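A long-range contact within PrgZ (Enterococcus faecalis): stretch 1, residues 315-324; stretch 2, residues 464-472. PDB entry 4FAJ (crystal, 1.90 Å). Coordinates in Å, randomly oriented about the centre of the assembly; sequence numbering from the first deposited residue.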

ATOM      1  N   LEU A 315      13.615  -2.146  -6.933  1.00 16.79           N
ATOM      2  CA  LEU A 315      13.421  -2.205  -5.482  1.00 16.52           C
ATOM      3  C   LEU A 315      12.298  -1.268  -5.080  1.00 16.11           C
ATOM      4  O   LEU A 315      12.270  -0.117  -5.511  1.00 16.02           O
ATOM      5  CB  LEU A 315      14.707  -1.813  -4.738  1.00 16.93           C
ATOM      6  CG  LEU A 315      14.695  -1.975  -3.216  1.00 17.21           C
ATOM      7  CD1 LEU A 315      14.587  -3.455  -2.845  1.00 18.30           C
ATOM      8  CD2 LEU A 315      15.953  -1.351  -2.595  1.00 19.33           C
ATOM      9  N   MET A 316      11.368  -1.772  -4.273  1.00 15.80           N
ATOM     10  CA  MET A 316      10.186  -1.015  -3.859  1.00 15.18           C
ATOM     11  C   MET A 316      10.293  -0.562  -2.398  1.00 14.32           C
ATOM     12  O   MET A 316      10.974  -1.199  -1.602  1.00 13.24           O
ATOM     13  CB  MET A 316       8.950  -1.879  -3.994  1.00 15.87           C
ATOM     14  CG  MET A 316       8.675  -2.403  -5.389  1.00 17.40           C
ATOM     15  SD  MET A 316       7.985  -1.125  -6.460  1.00 19.83           S
ATOM     16  CE  MET A 316       9.357  -0.850  -7.559  1.00 18.86           C
ATOM     17  N   ALA A 317       9.586   0.524  -2.058  1.00 13.55           N
ATOM     18  CA  ALA A 317       9.491   1.016  -0.667  1.00 13.00           C
ATOM     19  C   ALA A 317       8.399   0.234   0.064  1.00 12.44           C
ATOM     20  O   ALA A 317       7.365   0.780   0.471  1.00 11.77           O
ATOM     21  CB  ALA A 317       9.201   2.533  -0.645  1.00 12.14           C
ATOM     22  N   ASN A 318       8.656  -1.059   0.248  1.00 11.70           N
ATOM     23  CA  ASN A 318       7.617  -2.022   0.594  1.00 11.55           C
ATOM     24  C   ASN A 318       8.242  -3.074   1.513  1.00 11.69           C
ATOM     25  O   ASN A 318       9.145  -3.785   1.105  1.00 12.27           O
ATOM     26  CB  ASN A 318       7.086  -2.594  -0.734  1.00 11.11           C
ATOM     27  CG  ASN A 318       6.014  -3.687  -0.598  1.00 11.99           C
ATOM     28  OD1 ASN A 318       5.686  -4.325  -1.613  1.00 11.90           O
ATOM     29  ND2 ASN A 318       5.439  -3.886   0.598  1.00 11.21           N
ATOM     30  N   THR A 319       7.785  -3.124   2.765  1.00 11.85           N
ATOM     31  CA  THR A 319       8.256  -4.105   3.731  1.00 11.90           C
ATOM     32  C   THR A 319       7.166  -5.169   3.929  1.00 12.40           C
ATOM     33  O   THR A 319       6.002  -4.828   4.160  1.00 12.55           O
ATOM     34  CB  THR A 319       8.567  -3.440   5.085  1.00 12.00           C
ATOM     35  OG1 THR A 319       9.615  -2.463   4.916  1.00 11.10           O
ATOM     36  CG2 THR A 319       9.001  -4.493   6.136  1.00 10.61           C
ATOM     37  N   MET A 320       7.542  -6.440   3.834  1.00 13.43           N
ATOM     38  CA  MET A 320       6.642  -7.536   4.226  1.00 14.18           C
ATOM     39  C   MET A 320       6.909  -7.902   5.698  1.00 14.87           C
ATOM     40  O   MET A 320       8.065  -8.057   6.115  1.00 14.35           O
ATOM     41  CB  MET A 320       6.828  -8.765   3.325  1.00 14.52           C
ATOM     42  CG  MET A 320       6.334  -8.596   1.904  1.00 16.37           C
ATOM     43  SD  MET A 320       4.559  -8.250   1.750  1.00 17.34           S
ATOM     44  CE  MET A 320       3.831  -9.666   2.585  1.00 17.93           C
ATOM     45  N   PHE A 321       5.824  -8.015   6.472  1.00 15.07           N
ATOM     46  CA  PHE A 321       5.878  -8.272   7.915  1.00 15.99           C
ATOM     47  C   PHE A 321       5.257  -9.618   8.275  1.00 16.12           C
ATOM     48  O   PHE A 321       4.473 -10.172   7.500  1.00 15.14           O
ATOM     49  CB  PHE A 321       5.052  -7.236   8.685  1.00 16.41           C
ATOM     50  CG  PHE A 321       5.445  -5.810   8.457  1.00 17.37           C
ATOM     51  CD1 PHE A 321       6.567  -5.274   9.072  1.00 20.24           C
ATOM     52  CD2 PHE A 321       4.633  -4.968   7.708  1.00 19.99           C
ATOM     53  CE1 PHE A 321       6.908  -3.941   8.897  1.00 20.85           C
ATOM     54  CE2 PHE A 321       4.971  -3.623   7.525  1.00 20.66           C
ATOM     55  CZ  PHE A 321       6.108  -3.115   8.111  1.00 20.67           C
ATOM     56  N   LEU A 322       5.605 -10.119   9.467  1.00 16.63           N
ATOM     57  CA  LEU A 322       4.707 -10.967  10.246  1.00 17.34           C
ATOM     58  C   LEU A 322       4.007 -10.047  11.229  1.00 17.61           C
ATOM     59  O   LEU A 322       4.631  -9.530  12.180  1.00 16.93           O
ATOM     60  CB  LEU A 322       5.449 -12.068  11.017  1.00 18.03           C
ATOM     61  CG  LEU A 322       5.870 -13.309  10.250  1.00 18.79           C
ATOM     62  CD1 LEU A 322       6.520 -14.304  11.182  1.00 19.94           C
ATOM     63  CD2 LEU A 322       4.696 -13.961   9.560  1.00 19.82           C
ATOM     64  N   GLU A 323       2.729  -9.779  10.971  1.00 17.77           N
ATOM     65  CA  GLU A 323       1.909  -9.073  11.930  1.00 18.07           C
ATOM     66  C   GLU A 323       1.446 -10.078  12.969  1.00 17.88           C
ATOM     67  O   GLU A 323       1.226 -11.246  12.654  1.00 18.18           O
ATOM     68  CB  GLU A 323       0.716  -8.400  11.257  1.00 18.59           C
ATOM     69  CG  GLU A 323       1.104  -7.226  10.401  1.00 22.14           C
ATOM     70  CD  GLU A 323      -0.082  -6.342  10.044  1.00 25.84           C
ATOM     71  OE1 GLU A 323      -0.519  -5.558  10.919  1.00 29.20           O
ATOM     72  OE2 GLU A 323      -0.551  -6.416   8.890  1.00 28.77           O
ATOM     73  N   MET A 324       1.299  -9.612  14.204  1.00 17.22           N
ATOM     74  CA  MET A 324       1.038 -10.484  15.343  1.00 17.39           C
ATOM     75  C   MET A 324      -0.139  -9.946  16.149  1.00 18.14           C
ATOM     76  O   MET A 324      -0.127  -8.783  16.564  1.00 17.95           O
ATOM     77  CB  MET A 324       2.275 -10.539  16.236  1.00 17.28           C
ATOM     78  CG  MET A 324       3.433 -11.336  15.654  1.00 16.03           C
ATOM     79  SD  MET A 324       4.994 -11.127  16.564  1.00 15.59           S
ATOM     80  CE  MET A 324       5.278  -9.384  16.370  1.00 15.35           C
ATOM     81  N   LEU A 464      -0.939 -15.023  13.386  1.00 19.24           N
ATOM     82  CA  LEU A 464       0.130 -14.411  12.602  1.00 18.51           C
ATOM     83  C   LEU A 464      -0.375 -14.136  11.193  1.00 18.21           C
ATOM     84  O   LEU A 464      -1.206 -14.877  10.646  1.00 17.87           O
ATOM     85  CB  LEU A 464       1.351 -15.328  12.481  1.00 18.80           C
ATOM     86  CG  LEU A 464       2.133 -15.746  13.710  1.00 20.05           C
ATOM     87  CD1 LEU A 464       3.083 -16.864  13.309  1.00 20.40           C
ATOM     88  CD2 LEU A 464       2.889 -14.553  14.288  1.00 20.28           C
ATOM     89  N   SER A 465       0.199 -13.113  10.574  1.00 17.50           N
ATOM     90  CA  SER A 465      -0.155 -12.756   9.210  1.00 17.23           C
ATOM     91  C   SER A 465       1.070 -12.336   8.400  1.00 16.65           C
ATOM     92  O   SER A 465       1.829 -11.473   8.834  1.00 16.33           O
ATOM     93  CB  SER A 465      -1.153 -11.610   9.247  1.00 17.65           C
ATOM     94  OG  SER A 465      -1.408 -11.102   7.952  1.00 19.29           O
ATOM     95  N   LEU A 466       1.242 -12.935   7.223  1.00 16.04           N
ATOM     96  CA  LEU A 466       2.252 -12.477   6.273  1.00 15.88           C
ATOM     97  C   LEU A 466       1.604 -11.398   5.422  1.00 15.91           C
ATOM     98  O   LEU A 466       0.910 -11.693   4.439  1.00 16.25           O
ATOM     99  CB  LEU A 466       2.749 -13.617   5.383  1.00 16.21           C
ATOM    100  CG  LEU A 466       3.784 -13.235   4.320  1.00 16.34           C
ATOM    101  CD1 LEU A 466       4.986 -12.563   4.968  1.00 16.40           C
ATOM    102  CD2 LEU A 466       4.233 -14.466   3.538  1.00 19.39           C
ATOM    103  N   SER A 467       1.814 -10.155   5.825  1.00 16.14           N
ATOM    104  CA  SER A 467       1.254  -8.995   5.140  1.00 16.63           C
ATOM    105  C   SER A 467       2.251  -7.834   5.221  1.00 16.39           C
ATOM    106  O   SER A 467       3.149  -7.815   6.081  1.00 17.02           O
ATOM    107  CB  SER A 467      -0.114  -8.615   5.737  1.00 17.39           C
ATOM    108  OG  SER A 467      -0.119  -8.670   7.166  1.00 19.33           O
ATOM    109  N   GLY A 468       2.102  -6.878   4.315  1.00 15.53           N
ATOM    110  CA  GLY A 468       3.053  -5.783   4.198  1.00 15.30           C
ATOM    111  C   GLY A 468       2.442  -4.444   3.864  1.00 14.95           C
ATOM    112  O   GLY A 468       1.222  -4.307   3.709  1.00 14.43           O
ATOM    113  N   TRP A 469       3.316  -3.447   3.769  1.00 14.43           N
ATOM    114  CA  TRP A 469       2.921  -2.074   3.494  1.00 14.09           C
ATOM    115  C   TRP A 469       3.872  -1.530   2.453  1.00 14.00           C
ATOM    116  O   TRP A 469       5.096  -1.735   2.566  1.00 13.54           O
ATOM    117  CB  TRP A 469       3.029  -1.238   4.774  1.00 14.46           C
ATOM    118  CG  TRP A 469       2.526   0.194   4.621  1.00 14.22           C
ATOM    119  CD1 TRP A 469       3.277   1.326   4.476  1.00 13.95           C
ATOM    120  CD2 TRP A 469       1.168   0.610   4.614  1.00 12.83           C
ATOM    121  NE1 TRP A 469       2.457   2.430   4.373  1.00 13.57           N
ATOM    122  CE2 TRP A 469       1.155   2.016   4.458  1.00 13.71           C
ATOM    123  CE3 TRP A 469      -0.048  -0.070   4.709  1.00 12.69           C
ATOM    124  CZ2 TRP A 469      -0.029   2.749   4.403  1.00 12.20           C
ATOM    125  CZ3 TRP A 469      -1.230   0.664   4.667  1.00 13.37           C
ATOM    126  CH2 TRP A 469      -1.211   2.054   4.504  1.00 12.41           C
ATOM    127  N   GLN A 470       3.330  -0.867   1.429  1.00 13.86           N
ATOM    128  CA  GLN A 470       4.145  -0.030   0.553  1.00 14.51           C
ATOM    129  C   GLN A 470       3.882   1.431   0.890  1.00 13.77           C
ATOM    130  O   GLN A 470       2.725   1.843   0.969  1.00 13.32           O
ATOM    131  CB  GLN A 470       3.855  -0.265  -0.926  1.00 14.83           C
ATOM    132  CG  GLN A 470       4.487   0.824  -1.825  1.00 17.70           C
ATOM    133  CD  GLN A 470       4.946   0.329  -3.161  1.00 21.56           C
ATOM    134  OE1 GLN A 470       5.603  -0.706  -3.251  1.00 23.53           O
ATOM    135  NE2 GLN A 470       4.649   1.101  -4.227  1.00 22.57           N
ATOM    136  N   ALA A 471       4.953   2.207   1.060  1.00 13.51           N
ATOM    137  CA  ALA A 471       4.823   3.619   1.387  1.00 13.70           C
ATOM    138  C   ALA A 471       3.924   4.287   0.363  1.00 13.71           C
ATOM    139  O   ALA A 471       4.016   3.985  -0.821  1.00 13.50           O
ATOM    140  CB  ALA A 471       6.173   4.306   1.381  1.00 13.68           C
ATOM    141  N   ASP A 472       3.059   5.175   0.837  1.00 14.18           N
ATOM    142  CA  ASP A 472       2.210   5.985  -0.031  1.00 14.99           C
ATOM    143  C   ASP A 472       2.948   7.265  -0.427  1.00 14.92           C
ATOM    144  O   ASP A 472       2.664   7.841  -1.471  1.00 15.73           O
ATOM    145  CB  ASP A 472       0.895   6.345   0.680  1.00 15.27           C
ATOM    146  CG  ASP A 472      -0.001   5.150   0.922  1.00 16.96           C
ATOM    147  OD1 ASP A 472      -0.081   4.244   0.051  1.00 18.72           O
ATOM    148  OD2 ASP A 472      -0.635   5.114   2.003  1.00 19.92           O
TER
HETATM  149  O   HOH W   1       5.392  -3.131  -4.259  1.00 20.30           O
HETATM  150  O   HOH W   2      -0.389  -4.230   6.188  1.00 31.67           O

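Strand 318-324 and strand 464-470 lie side by side as antiparallel neighbours in one sheet. Together the two stretches bury 777 Å². L464, E323 and Q470 are the residues most covered by the other stretch.

E323 pairs with S465 in both directions. E323 N donates to S465 O at 2.9 Å, and S465 N donates to E323 O at 3.0 Å. Its side chain shares a face of the sheet with those of S465 and S467. There S467 OG donates to E323 OE2 at 2.9 Å, while S465 OG donates to S467 OG, also at 2.9 Å. The two serines thus form a short chain of hydroxyls that ends on the carboxylate.

L464 stands across from M324 on the other face. This is a non-hydrogen-bonded pair. Both side chains are apolar and pack against each other. L464 CD2 lies 3.5 Å from M324 CG. The backbone adds a CA-H...O contact, with L464 CA 3.3 Å from E323 O.

Q470 faces N318 in another non-hydrogen-bonded pair. N318 CA and Q470 CA are 4.0 Å apart. A water links the two side chains, donating to N318 OD1 at 2.9 Å and to Q470 OE1 at 2.6 Å. N318 ND2 also makes a weak hydrogen bond to W469 O at 2.9 Å. Just beyond Q470, A471 N donates to A317 O at 2.9 Å, which carries the pairing past the end of the strand.

Between these ends the ladder continues through T319 with W469 and F321 with S467. F321 N to S467 O is its shortest bond, at 2.7 Å. G468, opposite M320, leaves room for the methionine. An ideal CB on G468 would lie 2.6 Å from M320 SD and 2.5 Å from T319 O, both clashes.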